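Long-range contacts in glyoxylate reductase (Paecilomyces sp. J18, PDB 3WNV), which probably catalyses the reduction of glyoxylate to glycolate with a nicotinamide cofactor, as a member of the D-isomer-specific 2-hydroxyacid dehydrogenase family: residues 34-39 / 68-73; 113-118 / 292-297; 268-273 / 286-291. All blocks are in the same frame, centred on the assembly; numbering follows the deposited sequence.

In the fold
From the N terminus, contact 1 comes first: residues 34-39 and 68-73 close a 28-residue loop that contains strand 51-57 and bring together two helix starts beside the five-stranded parallel sheet. Contact 2 then opens on helix 112-127 and closes 174 residues later, just before helix 297-317, so its loop takes in most of the Rossmann-type domain. Contact 3 is nested inside it and joins the loop after strand 262-267 to strand 287-288, its neighbour in the seven-stranded sheet, and the residues that follow. Contacts 2 and 3 touch, Asp268 OD1 lying 2.8 Å from Ile292 N. Contact 1 stands apart in series, its centre about 30 Å from that of contact 2.

Contact 1. Residues 34-39 / 68-73; sequences GGREKF and DRELIS
Arg36, in the first turn of helix 36-45, reaches over to the start of helix 69-74, where two carboxylates hold its NH2 in salt bridges of different geometry. Asp68 OD1, 2.8 Å from Arg36 NH2, lies in the guanidinium plane and receives the N-H on its syn lone pair. Glu70 OE1, at 3.2 Å from the same Arg36 NH2, is also near that plane but is met from above its own carboxylate, with the donor 81° out of the carboxylate plane. The arginine spans the gap because CG stands anti to the backbone N (chi1 177°) and the chain stays extended to NE. Asp68 is the N-cap residue of helix 69-74, and the same OD1 accepts from Leu71 N at 3.2 Å, so one oxygen serves both a helix end and a cation.

The tight part lies on the sheet side. There Leu71 CD1 sits 3.8 Å from Phe39 CD2, the two side chains crossing at about a right angle, and 3.7 Å from Arg36 NH1. Phe39 continues inward to Leu7 and Ile9 of strand 5-9 and meets Phe31 edge-to-face. The outer side is looser and wet: Glu70 is exposed, and a water bridges its OE2 to Arg36 NE, lying 2.8 Å from NE.

Arg36 NH1 turns back to the carbonyls of Thr64 and Pro66, which tie it to the segment leading into helix 69-74. NE, NH1 and NH2 therefore all have acceptors, which fixes the rotation of the guanidinium. With one guanidinium facing two carboxylates, the cluster would carry a net negative charge if both are ionised, which the water and the helix N terminus would be expected to moderate.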
ATOM      1  N   GLY A  34     -13.572   5.711  18.736  1.00 23.04           N
ATOM      2  CA  GLY A  34     -13.971   5.199  20.030  1.00 22.57           C
ATOM      3  C   GLY A  34     -13.127   4.059  20.579  1.00 28.38           C
ATOM      4  O   GLY A  34     -13.188   3.766  21.768  1.00 35.21           O
ATOM      5  N   GLY A  35     -12.368   3.393  19.716  1.00 26.16           N
ATOM      6  CA  GLY A  35     -11.574   2.251  20.141  1.00 27.98           C
ATOM      7  C   GLY A  35     -12.264   0.898  19.954  1.00 30.10           C
ATOM      8  O   GLY A  35     -13.504   0.819  20.001  1.00 28.68           O
ATOM      9  N   ARG A  36     -11.448  -0.149  19.769  1.00 29.14           N
ATOM     10  CA  ARG A  36     -11.897  -1.524  19.533  1.00 26.59           C
ATOM     11  C   ARG A  36     -12.878  -2.008  20.568  1.00 28.28           C
ATOM     12  O   ARG A  36     -13.890  -2.617  20.214  1.00 26.53           O
ATOM     13  CB  ARG A  36     -10.694  -2.482  19.474  1.00 22.70           C
ATOM     14  CG  ARG A  36     -11.025  -3.963  19.307  1.00 23.83           C
ATOM     15  CD  ARG A  36      -9.732  -4.729  19.024  1.00 23.27           C
ATOM     16  NE  ARG A  36      -9.904  -6.109  18.536  1.00 21.86           N
ATOM     17  CZ  ARG A  36      -9.922  -6.465  17.249  1.00 25.12           C
ATOM     18  NH1 ARG A  36      -9.818  -5.547  16.271  1.00 25.86           N
ATOM     19  NH2 ARG A  36     -10.049  -7.751  16.932  1.00 25.98           N
ATOM     20  N   GLU A  37     -12.591  -1.734  21.845  1.00 26.66           N
ATOM     21  CA  GLU A  37     -13.418  -2.220  22.951  1.00 30.57           C
ATOM     22  C   GLU A  37     -14.850  -1.717  22.798  1.00 30.66           C
ATOM     23  O   GLU A  37     -15.821  -2.479  22.928  1.00 28.31           O
ATOM     24  CB  GLU A  37     -12.816  -1.763  24.292  1.00 39.27           C
ATOM     25  CG  GLU A  37     -13.625  -2.132  25.536  1.00 49.70           C
ATOM     26  CD  GLU A  37     -13.478  -1.102  26.661  1.00 57.91           C
ATOM     27  OE1 GLU A  37     -14.328  -0.180  26.747  1.00 60.63           O
ATOM     28  OE2 GLU A  37     -12.515  -1.218  27.456  1.00 57.53           O
ATOM     29  N   LYS A  38     -14.967  -0.424  22.507  1.00 28.23           N
ATOM     30  CA  LYS A  38     -16.260   0.217  22.329  1.00 28.34           C
ATOM     31  C   LYS A  38     -16.936  -0.224  21.023  1.00 28.10           C
ATOM     32  O   LYS A  38     -18.160  -0.374  20.986  1.00 28.80           O
ATOM     33  CB  LYS A  38     -16.079   1.729  22.333  1.00 26.87           C
ATOM     34  CG  LYS A  38     -17.347   2.523  22.092  1.00 29.32           C
ATOM     35  CD  LYS A  38     -18.254   2.498  23.286  1.00 41.78           C
ATOM     36  CE  LYS A  38     -19.302   3.592  23.165  1.00 52.46           C
ATOM     37  NZ  LYS A  38     -19.692   3.798  21.730  1.00 58.58           N
ATOM     38  N   PHE A  39     -16.157  -0.419  19.960  1.00 23.85           N
ATOM     39  CA  PHE A  39     -16.734  -0.951  18.726  1.00 21.86           C
ATOM     40  C   PHE A  39     -17.331  -2.332  19.000  1.00 24.67           C
ATOM     41  O   PHE A  39     -18.484  -2.596  18.652  1.00 20.76           O
ATOM     42  CB  PHE A  39     -15.736  -0.965  17.568  1.00 16.87           C
ATOM     43  CG  PHE A  39     -16.323  -1.494  16.292  1.00 15.33           C
ATOM     44  CD1 PHE A  39     -17.139  -0.685  15.509  1.00 16.55           C
ATOM     45  CD2 PHE A  39     -16.106  -2.811  15.896  1.00 15.06           C
ATOM     46  CE1 PHE A  39     -17.718  -1.184  14.357  1.00 22.13           C
ATOM     47  CE2 PHE A  39     -16.696  -3.312  14.742  1.00 14.89           C
ATOM     48  CZ  PHE A  39     -17.495  -2.489  13.973  1.00 19.75           C
ATOM     49  N   ASP A  68      -9.757  -8.447  11.846  1.00 18.31           N
ATOM     50  CA  ASP A  68      -9.268  -9.837  11.927  1.00 20.31           C
ATOM     51  C   ASP A  68     -10.366 -10.840  12.276  1.00 24.26           C
ATOM     52  O   ASP A  68     -11.547 -10.489  12.381  1.00 15.51           O
ATOM     53  CB  ASP A  68      -8.115  -9.943  12.926  1.00 19.74           C
ATOM     54  CG  ASP A  68      -8.465  -9.400  14.304  1.00 24.22           C
ATOM     55  OD1 ASP A  68      -9.661  -9.241  14.643  1.00 27.51           O
ATOM     56  OD2 ASP A  68      -7.521  -9.140  15.075  1.00 24.41           O
ATOM     57  N   ARG A  69      -9.986 -12.101  12.445  1.00 18.42           N
ATOM     58  CA  ARG A  69     -10.989 -13.135  12.699  1.00 21.22           C
ATOM     59  C   ARG A  69     -11.848 -12.799  13.916  1.00 19.19           C
ATOM     60  O   ARG A  69     -13.055 -12.982  13.893  1.00 19.85           O
ATOM     61  CB  ARG A  69     -10.310 -14.510  12.800  1.00 22.46           C
ATOM     62  CG  ARG A  69     -11.212 -15.658  13.235  1.00 25.22           C
ATOM     63  CD  ARG A  69     -10.492 -17.018  13.013  1.00 11.81           C
ATOM     64  NE  ARG A  69     -10.347 -17.272  11.582  1.00 15.95           N
ATOM     65  CZ  ARG A  69     -11.282 -17.869  10.844  1.00 18.80           C
ATOM     66  NH1 ARG A  69     -12.413 -18.260  11.408  1.00 22.76           N
ATOM     67  NH2 ARG A  69     -11.096 -18.052   9.533  1.00 20.76           N
ATOM     68  N   GLU A  70     -11.237 -12.265  14.970  1.00 19.67           N
ATOM     69  CA  GLU A  70     -11.976 -11.960  16.194  1.00 22.14           C
ATOM     70  C   GLU A  70     -13.050 -10.899  15.992  1.00 24.07           C
ATOM     71  O   GLU A  70     -14.158 -11.004  16.522  1.00 20.96           O
ATOM     72  CB  GLU A  70     -11.016 -11.428  17.252  1.00 21.57           C
ATOM     73  CG  GLU A  70     -11.706 -10.834  18.475  1.00 27.57           C
ATOM     74  CD  GLU A  70     -10.738 -10.053  19.369  1.00 36.21           C
ATOM     75  OE1 GLU A  70      -9.535 -10.015  19.061  1.00 34.29           O
ATOM     76  OE2 GLU A  70     -11.184  -9.466  20.379  1.00 45.20           O
ATOM     77  N   LEU A  71     -12.691  -9.835  15.284  1.00 24.12           N
ATOM     78  CA  LEU A  71     -13.642  -8.752  15.072  1.00 19.37           C
ATOM     79  C   LEU A  71     -14.724  -9.234  14.115  1.00 11.90           C
ATOM     80  O   LEU A  71     -15.916  -9.001  14.366  1.00 15.78           O
ATOM     81  CB  LEU A  71     -12.935  -7.485  14.570  1.00 17.96           C
ATOM     82  CG  LEU A  71     -13.887  -6.290  14.398  1.00 17.88           C
ATOM     83  CD1 LEU A  71     -13.151  -4.985  14.733  1.00 20.72           C
ATOM     84  CD2 LEU A  71     -14.409  -6.229  12.945  1.00 18.94           C
ATOM     85  N   ILE A  72     -14.336  -9.930  13.046  1.00 13.59           N
ATOM     86  CA  ILE A  72     -15.348 -10.449  12.100  1.00 12.86           C
ATOM     87  C   ILE A  72     -16.352 -11.330  12.816  1.00 19.46           C
ATOM     88  O   ILE A  72     -17.561 -11.268  12.525  1.00 16.95           O
ATOM     89  CB  ILE A  72     -14.688 -11.115  10.845  1.00 13.17           C
ATOM     90  CG1 ILE A  72     -14.056 -10.022   9.983  1.00 16.66           C
ATOM     91  CG2 ILE A  72     -15.677 -11.946   9.985  1.00 13.44           C
ATOM     92  CD1 ILE A  72     -13.097 -10.529   8.950  1.00 15.15           C
ATOM     93  N   SER A  73     -15.873 -12.106  13.801  1.00 14.59           N
ATOM     94  CA  SER A  73     -16.716 -13.013  14.556  1.00 18.42           C
ATOM     95  C   SER A  73     -17.770 -12.258  15.380  1.00 21.29           C
ATOM     96  O   SER A  73     -18.871 -12.754  15.573  1.00 23.61           O
ATOM     97  CB  SER A  73     -15.850 -13.884  15.476  1.00 20.15           C
ATOM     98  OG  SER A  73     -16.655 -14.851  16.137  1.00 29.26           O
TER
HETATM   99  O   HOH W   1     -10.123  -7.277  21.086  1.00 38.42           O

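Contact 2. Residues 113-118 / 292-297; sequences NATADV and IGTMTY
Ala114, Thr115 and Val118, on one side of helix 112-127, pack against a type I beta turn, Ile292 to Met295, in a van der Waals contact with no hydrogen bond across it. Helix 112-127 follows the five-stranded sheet and leads into the Rossmann-type domain, while 292-297 leads out of it into helix 297-317; the contact thus packs together what are probably the two interdomain crossings, as in the family. The backbones come close: the CA atoms of Thr115 and Gly293 are 4.6 Å apart. Gly293 presents bare main chain to the helix, with its O 3.4 Å from Ala114 CB and its CA 4.0 Å from Val118 CG2. Val118 CG2 also reaches Ile292 CG1, at 4.2 Å. With CG1 anti to the backbone N (chi1 161°), CG2 is the branch facing the turn, and CG1 packs on Asp268 and Leu289.

Met295 N to Ile292 O, at 2.8 Å, holds the turn from within; the Asp268 carboxylate holds it from outside, accepting from the N-H groups of Ile292 and Gly293. Two threonines lie side by side, pointing the same way: Thr115 OG1, hydrogen-bonded back to Val111 O, rests 3.7 Å from Thr294 CG2.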
ATOM      1  N   ASN A 113      -1.349   5.666 -10.112  1.00 10.49           N
ATOM      2  CA  ASN A 113      -0.562   6.810 -10.561  1.00 11.79           C
ATOM      3  C   ASN A 113       0.169   7.455  -9.402  1.00 15.14           C
ATOM      4  O   ASN A 113       1.384   7.647  -9.486  1.00 15.49           O
ATOM      5  CB  ASN A 113      -1.424   7.855 -11.249  1.00 16.64           C
ATOM      6  CG  ASN A 113      -1.748   7.475 -12.690  1.00 22.32           C
ATOM      7  OD1 ASN A 113      -0.915   6.898 -13.384  1.00 20.36           O
ATOM      8  ND2 ASN A 113      -2.959   7.802 -13.138  1.00 19.88           N
ATOM      9  N   ALA A 114      -0.550   7.773  -8.324  1.00  6.29           N
ATOM     10  CA  ALA A 114       0.088   8.502  -7.218  1.00 12.04           C
ATOM     11  C   ALA A 114       1.244   7.731  -6.599  1.00  9.35           C
ATOM     12  O   ALA A 114       2.313   8.310  -6.318  1.00  8.51           O
ATOM     13  CB  ALA A 114      -0.941   8.829  -6.149  1.00  8.52           C
ATOM     14  N   THR A 115       1.017   6.436  -6.343  1.00 10.01           N
ATOM     15  CA  THR A 115       2.040   5.606  -5.726  1.00 10.85           C
ATOM     16  C   THR A 115       3.265   5.531  -6.606  1.00 12.27           C
ATOM     17  O   THR A 115       4.373   5.646  -6.114  1.00 10.65           O
ATOM     18  CB  THR A 115       1.554   4.198  -5.521  1.00  9.28           C
ATOM     19  OG1 THR A 115       0.395   4.232  -4.658  1.00 11.88           O
ATOM     20  CG2 THR A 115       2.637   3.370  -4.828  1.00 11.99           C
ATOM     21  N   ALA A 116       3.068   5.329  -7.914  1.00  9.93           N
ATOM     22  CA  ALA A 116       4.195   5.308  -8.845  1.00 10.24           C
ATOM     23  C   ALA A 116       4.929   6.638  -8.911  1.00 10.11           C
ATOM     24  O   ALA A 116       6.153   6.644  -9.050  1.00 10.24           O
ATOM     25  CB  ALA A 116       3.706   4.862 -10.271  1.00  7.28           C
ATOM     26  N   ASP A 117       4.202   7.751  -8.839  1.00  9.57           N
ATOM     27  CA  ASP A 117       4.793   9.091  -8.827  1.00 12.48           C
ATOM     28  C   ASP A 117       5.751   9.172  -7.652  1.00 12.24           C
ATOM     29  O   ASP A 117       6.900   9.627  -7.826  1.00 12.56           O
ATOM     30  CB  ASP A 117       3.737  10.215  -8.726  1.00  6.41           C
ATOM     31  CG  ASP A 117       2.814  10.254  -9.896  1.00 16.03           C
ATOM     32  OD1 ASP A 117       3.174   9.703 -10.959  1.00 14.11           O
ATOM     33  OD2 ASP A 117       1.692  10.847  -9.763  1.00 16.27           O
ATOM     34  N   VAL A 118       5.319   8.677  -6.496  1.00 11.42           N
ATOM     35  CA  VAL A 118       6.161   8.759  -5.295  1.00 10.66           C
ATOM     36  C   VAL A 118       7.332   7.757  -5.402  1.00 11.34           C
ATOM     37  O   VAL A 118       8.422   8.062  -5.009  1.00  8.93           O
ATOM     38  CB  VAL A 118       5.338   8.587  -4.022  1.00  9.65           C
ATOM     39  CG1 VAL A 118       6.213   8.215  -2.831  1.00 10.09           C
ATOM     40  CG2 VAL A 118       4.606   9.889  -3.714  1.00 10.85           C
ATOM     41  N   ILE A 292       3.402   8.807   2.136  1.00  7.63           N
ATOM     42  CA  ILE A 292       2.593   9.835   1.504  1.00  6.39           C
ATOM     43  C   ILE A 292       2.084   9.433   0.117  1.00  8.91           C
ATOM     44  O   ILE A 292       1.457  10.256  -0.558  1.00 11.59           O
ATOM     45  CB  ILE A 292       3.324  11.190   1.379  1.00  7.92           C
ATOM     46  CG1 ILE A 292       4.448  11.158   0.320  1.00  8.81           C
ATOM     47  CG2 ILE A 292       3.810  11.697   2.782  1.00 13.17           C
ATOM     48  CD1 ILE A 292       4.980  12.581   0.032  1.00 11.25           C
ATOM     49  N   GLY A 293       2.361   8.207  -0.284  1.00  6.58           N
ATOM     50  CA  GLY A 293       2.036   7.702  -1.630  1.00 13.90           C
ATOM     51  C   GLY A 293       0.752   8.250  -2.237  1.00 13.52           C
ATOM     52  O   GLY A 293       0.749   8.936  -3.246  1.00 11.48           O
ATOM     53  N   THR A 294      -0.364   7.994  -1.567  1.00  8.56           N
ATOM     54  CA  THR A 294      -1.665   8.405  -2.098  1.00 12.14           C
ATOM     55  C   THR A 294      -2.208   9.685  -1.485  1.00 11.93           C
ATOM     56  O   THR A 294      -3.387  10.009  -1.687  1.00 12.32           O
ATOM     57  CB  THR A 294      -2.690   7.257  -1.936  1.00 13.39           C
ATOM     58  OG1 THR A 294      -2.723   6.847  -0.552  1.00 14.68           O
ATOM     59  CG2 THR A 294      -2.303   6.056  -2.838  1.00 18.21           C
ATOM     60  N   MET A 295      -1.369  10.433  -0.747  1.00  8.48           N
ATOM     61  CA  MET A 295      -1.862  11.623  -0.093  1.00 13.26           C
ATOM     62  C   MET A 295      -1.971  12.805  -1.044  1.00  9.77           C
ATOM     63  O   MET A 295      -1.335  13.815  -0.828  1.00 10.35           O
ATOM     64  CB  MET A 295      -1.009  11.980   1.154  1.00  7.82           C
ATOM     65  CG  MET A 295      -1.111  10.893   2.243  1.00 12.75           C
ATOM     66  SD  MET A 295      -0.121  11.312   3.698  1.00 18.00           S
ATOM     67  CE  MET A 295      -0.648  12.982   3.998  1.00 18.24           C
ATOM     68  N   THR A 296      -2.791  12.655  -2.085  1.00  8.66           N
ATOM     69  CA  THR A 296      -3.173  13.810  -2.905  1.00  9.12           C
ATOM     70  C   THR A 296      -4.676  13.984  -2.980  1.00  8.15           C
ATOM     71  O   THR A 296      -5.440  13.072  -2.672  1.00  9.34           O
ATOM     72  CB  THR A 296      -2.680  13.673  -4.360  1.00  8.35           C
ATOM     73  OG1 THR A 296      -3.278  12.520  -4.977  1.00 11.43           O
ATOM     74  CG2 THR A 296      -1.140  13.586  -4.478  1.00 10.98           C
ATOM     75  N   TYR A 297      -5.120  15.154  -3.452  1.00 10.70           N
ATOM     76  CA  TYR A 297      -6.539  15.433  -3.456  1.00 14.43           C
ATOM     77  C   TYR A 297      -7.222  14.524  -4.442  1.00 11.96           C
ATOM     78  O   TYR A 297      -8.269  13.973  -4.167  1.00 13.97           O
ATOM     79  CB  TYR A 297      -6.777  16.886  -3.865  1.00 15.03           C
ATOM     80  CG  TYR A 297      -6.586  17.845  -2.713  1.00 11.25           C
ATOM     81  CD1 TYR A 297      -7.605  18.035  -1.784  1.00 20.42           C
ATOM     82  CD2 TYR A 297      -5.391  18.568  -2.561  1.00 13.71           C
ATOM     83  CE1 TYR A 297      -7.443  18.893  -0.710  1.00 22.91           C
ATOM     84  CE2 TYR A 297      -5.222  19.437  -1.478  1.00 19.25           C
ATOM     85  CZ  TYR A 297      -6.260  19.581  -0.564  1.00 24.50           C
ATOM     86  OH  TYR A 297      -6.123  20.439   0.504  1.00 32.78           O
TER

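Contact 3. Residues 268-273 / 286-291; sequences DVYENE and AMLLPH
His291 ND1 donates to Glu273 OE2 over 2.6 Å, a nearly straight bond with an N-H...O angle of 169°. The oxygen lies in the plane of the imidazole and uses its syn lone pair, while the carboxylate and ring planes are almost perpendicular. Glu273 CG, set between the backbone N and the carbonyl carbon (chi1 71°), starts an extended chain that carries the carboxylate to the ring edge. The other oxygen is tied down as well: Tyr270 N donates to the anti lone pair of Glu273 OE1 at 3.1 Å, a second-shell bond that positions the carboxylate. Val269 CG1 covers one ring face in a CH-pi contact, 3.5 Å from the His291 centroid and 7° off the normal.

Further along, Tyr270 OH donates to Leu289 O at 2.8 Å from above the carbonyl plane, and also meets Leu288 CB at 3.4 Å. Asp268 OD1, engaged by Ile292 as well, lies 3.3 Å from Leu289 CB. A sulfate ion, probably from the crystallisation liquor, lies about 4 Å from the His291 side chain and may mark the pocket.

A histidine hydrogen-bonded to a glutamate carboxylate, beside the Rossmann-type sheet, is consistent with the active-site His-Glu pair known in D-2-hydroxyacid dehydrogenases.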
ATOM      1  N   ASP A 268       8.828   4.727   1.400  1.00  6.39           N
ATOM      2  CA  ASP A 268       7.627   5.446   1.777  1.00  8.40           C
ATOM      3  C   ASP A 268       6.979   4.642   2.870  1.00  8.95           C
ATOM      4  O   ASP A 268       6.043   5.094   3.502  1.00  9.33           O
ATOM      5  CB  ASP A 268       6.691   5.522   0.582  1.00 13.16           C
ATOM      6  CG  ASP A 268       5.571   6.556   0.764  1.00 13.76           C
ATOM      7  OD1 ASP A 268       5.850   7.669   1.293  1.00 13.39           O
ATOM      8  OD2 ASP A 268       4.430   6.238   0.360  1.00 11.03           O
ATOM      9  N   VAL A 269       7.511   3.464   3.135  1.00  7.00           N
ATOM     10  CA  VAL A 269       6.871   2.556   4.112  1.00 10.39           C
ATOM     11  C   VAL A 269       7.886   1.838   4.985  1.00 12.42           C
ATOM     12  O   VAL A 269       9.043   1.682   4.589  1.00 12.28           O
ATOM     13  CB  VAL A 269       5.961   1.505   3.402  1.00  7.98           C
ATOM     14  CG1 VAL A 269       4.800   2.197   2.731  1.00  9.46           C
ATOM     15  CG2 VAL A 269       6.774   0.658   2.395  1.00  9.87           C
ATOM     16  N   TYR A 270       7.454   1.386   6.166  1.00 13.27           N
ATOM     17  CA  TYR A 270       8.367   0.876   7.191  1.00 15.45           C
ATOM     18  C   TYR A 270       7.752  -0.270   7.968  1.00 14.00           C
ATOM     19  O   TYR A 270       6.523  -0.339   8.149  1.00 14.19           O
ATOM     20  CB  TYR A 270       8.786   1.994   8.181  1.00 10.91           C
ATOM     21  CG  TYR A 270       9.253   3.194   7.404  1.00  9.45           C
ATOM     22  CD1 TYR A 270      10.561   3.272   6.938  1.00 11.95           C
ATOM     23  CD2 TYR A 270       8.348   4.183   7.049  1.00  9.01           C
ATOM     24  CE1 TYR A 270      10.985   4.358   6.178  1.00 10.02           C
ATOM     25  CE2 TYR A 270       8.749   5.257   6.283  1.00 10.94           C
ATOM     26  CZ  TYR A 270      10.058   5.326   5.840  1.00  9.36           C
ATOM     27  OH  TYR A 270      10.429   6.410   5.076  1.00 10.94           O
ATOM     28  N   GLU A 271       8.608  -1.135   8.478  1.00 10.51           N
ATOM     29  CA  GLU A 271       8.124  -2.350   9.129  1.00 13.30           C
ATOM     30  C   GLU A 271       7.229  -2.110  10.344  1.00 18.17           C
ATOM     31  O   GLU A 271       6.297  -2.876  10.553  1.00 18.57           O
ATOM     32  CB  GLU A 271       9.297  -3.257   9.504  1.00 15.32           C
ATOM     33  CG  GLU A 271       8.862  -4.570  10.140  1.00 17.04           C
ATOM     34  CD  GLU A 271      10.010  -5.549  10.297  1.00 18.69           C
ATOM     35  OE1 GLU A 271      11.147  -5.169   9.957  1.00 18.50           O
ATOM     36  OE2 GLU A 271       9.779  -6.691  10.776  1.00 22.77           O
ATOM     37  N   ASN A 272       7.514  -1.076  11.142  1.00 16.63           N
ATOM     38  CA  ASN A 272       6.700  -0.771  12.312  1.00 19.51           C
ATOM     39  C   ASN A 272       6.185   0.648  12.316  1.00 18.98           C
ATOM     40  O   ASN A 272       6.210   1.338  13.344  1.00 18.57           O
ATOM     41  CB  ASN A 272       7.504  -1.048  13.572  1.00 20.28           C
ATOM     42  CG  ASN A 272       7.820  -2.526  13.716  1.00 28.42           C
ATOM     43  OD1 ASN A 272       6.914  -3.331  13.932  1.00 32.12           O
ATOM     44  ND2 ASN A 272       9.089  -2.891  13.586  1.00 32.20           N
ATOM     45  N   GLU A 273       5.710   1.096  11.159  1.00 21.65           N
ATOM     46  CA  GLU A 273       5.351   2.501  11.015  1.00 20.80           C
ATOM     47  C   GLU A 273       4.204   2.812  11.983  1.00 20.94           C
ATOM     48  O   GLU A 273       3.343   1.978  12.219  1.00 22.01           O
ATOM     49  CB  GLU A 273       5.088   2.876   9.534  1.00 29.93           C
ATOM     50  CG  GLU A 273       3.838   2.331   8.926  1.00 29.69           C
ATOM     51  CD  GLU A 273       3.680   2.735   7.461  1.00 21.20           C
ATOM     52  OE1 GLU A 273       4.552   2.352   6.620  1.00 15.34           O
ATOM     53  OE2 GLU A 273       2.665   3.391   7.143  1.00 18.61           O
ATOM     54  N   ALA A 286      19.918   7.877   2.813  1.00 13.05           N
ATOM     55  CA  ALA A 286      18.583   7.345   2.515  1.00 14.03           C
ATOM     56  C   ALA A 286      17.612   8.452   2.090  1.00 15.37           C
ATOM     57  O   ALA A 286      17.776   9.612   2.460  1.00 14.64           O
ATOM     58  CB  ALA A 286      18.029   6.616   3.733  1.00 14.66           C
ATOM     59  N   MET A 287      16.606   8.096   1.297  1.00 11.74           N
ATOM     60  CA  MET A 287      15.556   9.055   0.934  1.00 12.28           C
ATOM     61  C   MET A 287      14.257   8.530   1.507  1.00 14.10           C
ATOM     62  O   MET A 287      13.817   7.446   1.110  1.00 10.70           O
ATOM     63  CB  MET A 287      15.461   9.175  -0.581  1.00 11.79           C
ATOM     64  CG  MET A 287      14.413  10.205  -0.996  1.00 11.02           C
ATOM     65  SD  MET A 287      14.964  11.920  -0.697  1.00 16.29           S
ATOM     66  CE  MET A 287      13.472  12.886  -0.961  1.00 14.92           C
ATOM     67  N   LEU A 288      13.674   9.265   2.458  1.00 11.01           N
ATOM     68  CA  LEU A 288      12.591   8.709   3.299  1.00  9.94           C
ATOM     69  C   LEU A 288      11.387   9.629   3.311  1.00  8.60           C
ATOM     70  O   LEU A 288      11.525  10.855   3.560  1.00 11.24           O
ATOM     71  CB  LEU A 288      13.073   8.563   4.737  1.00 12.41           C
ATOM     72  CG  LEU A 288      14.302   7.679   4.955  1.00 10.61           C
ATOM     73  CD1 LEU A 288      14.646   7.549   6.422  1.00 13.42           C
ATOM     74  CD2 LEU A 288      14.084   6.265   4.350  1.00 11.66           C
ATOM     75  N   LEU A 289      10.207   9.048   3.084  1.00 10.44           N
ATOM     76  CA  LEU A 289       8.923   9.753   3.231  1.00 10.00           C
ATOM     77  C   LEU A 289       8.017   9.003   4.212  1.00  8.46           C
ATOM     78  O   LEU A 289       8.124   7.779   4.374  1.00 11.35           O
ATOM     79  CB  LEU A 289       8.220   9.872   1.860  1.00  8.64           C
ATOM     80  CG  LEU A 289       8.942  10.800   0.856  1.00 12.30           C
ATOM     81  CD1 LEU A 289       8.260  10.676  -0.510  1.00 10.43           C
ATOM     82  CD2 LEU A 289       8.886  12.256   1.335  1.00 11.29           C
ATOM     83  N   PRO A 290       7.105   9.734   4.878  1.00 11.37           N
ATOM     84  CA  PRO A 290       6.213   9.077   5.865  1.00 12.55           C
ATOM     85  C   PRO A 290       4.902   8.587   5.268  1.00 12.30           C
ATOM     86  O   PRO A 290       3.798   9.072   5.613  1.00 15.79           O
ATOM     87  CB  PRO A 290       5.958  10.175   6.890  1.00 12.51           C
ATOM     88  CG  PRO A 290       6.010  11.492   6.034  1.00 10.32           C
ATOM     89  CD  PRO A 290       7.105  11.209   4.990  1.00  8.34           C
ATOM     90  N   HIS A 291       5.038   7.657   4.335  1.00  8.91           N
ATOM     91  CA  HIS A 291       3.896   7.020   3.682  1.00  5.42           C
ATOM     92  C   HIS A 291       2.912   8.014   3.105  1.00  9.06           C
ATOM     93  O   HIS A 291       1.722   7.994   3.478  1.00 11.45           O
ATOM     94  CB  HIS A 291       3.189   6.048   4.667  1.00  6.84           C
ATOM     95  CG  HIS A 291       2.487   4.926   3.995  1.00 12.24           C
ATOM     96  ND1 HIS A 291       2.062   3.797   4.670  1.00 14.85           N
ATOM     97  CD2 HIS A 291       2.160   4.714   2.688  1.00 11.21           C
ATOM     98  CE1 HIS A 291       1.482   2.968   3.822  1.00 15.32           C
ATOM     99  NE2 HIS A 291       1.536   3.501   2.609  1.00 14.53           N
TER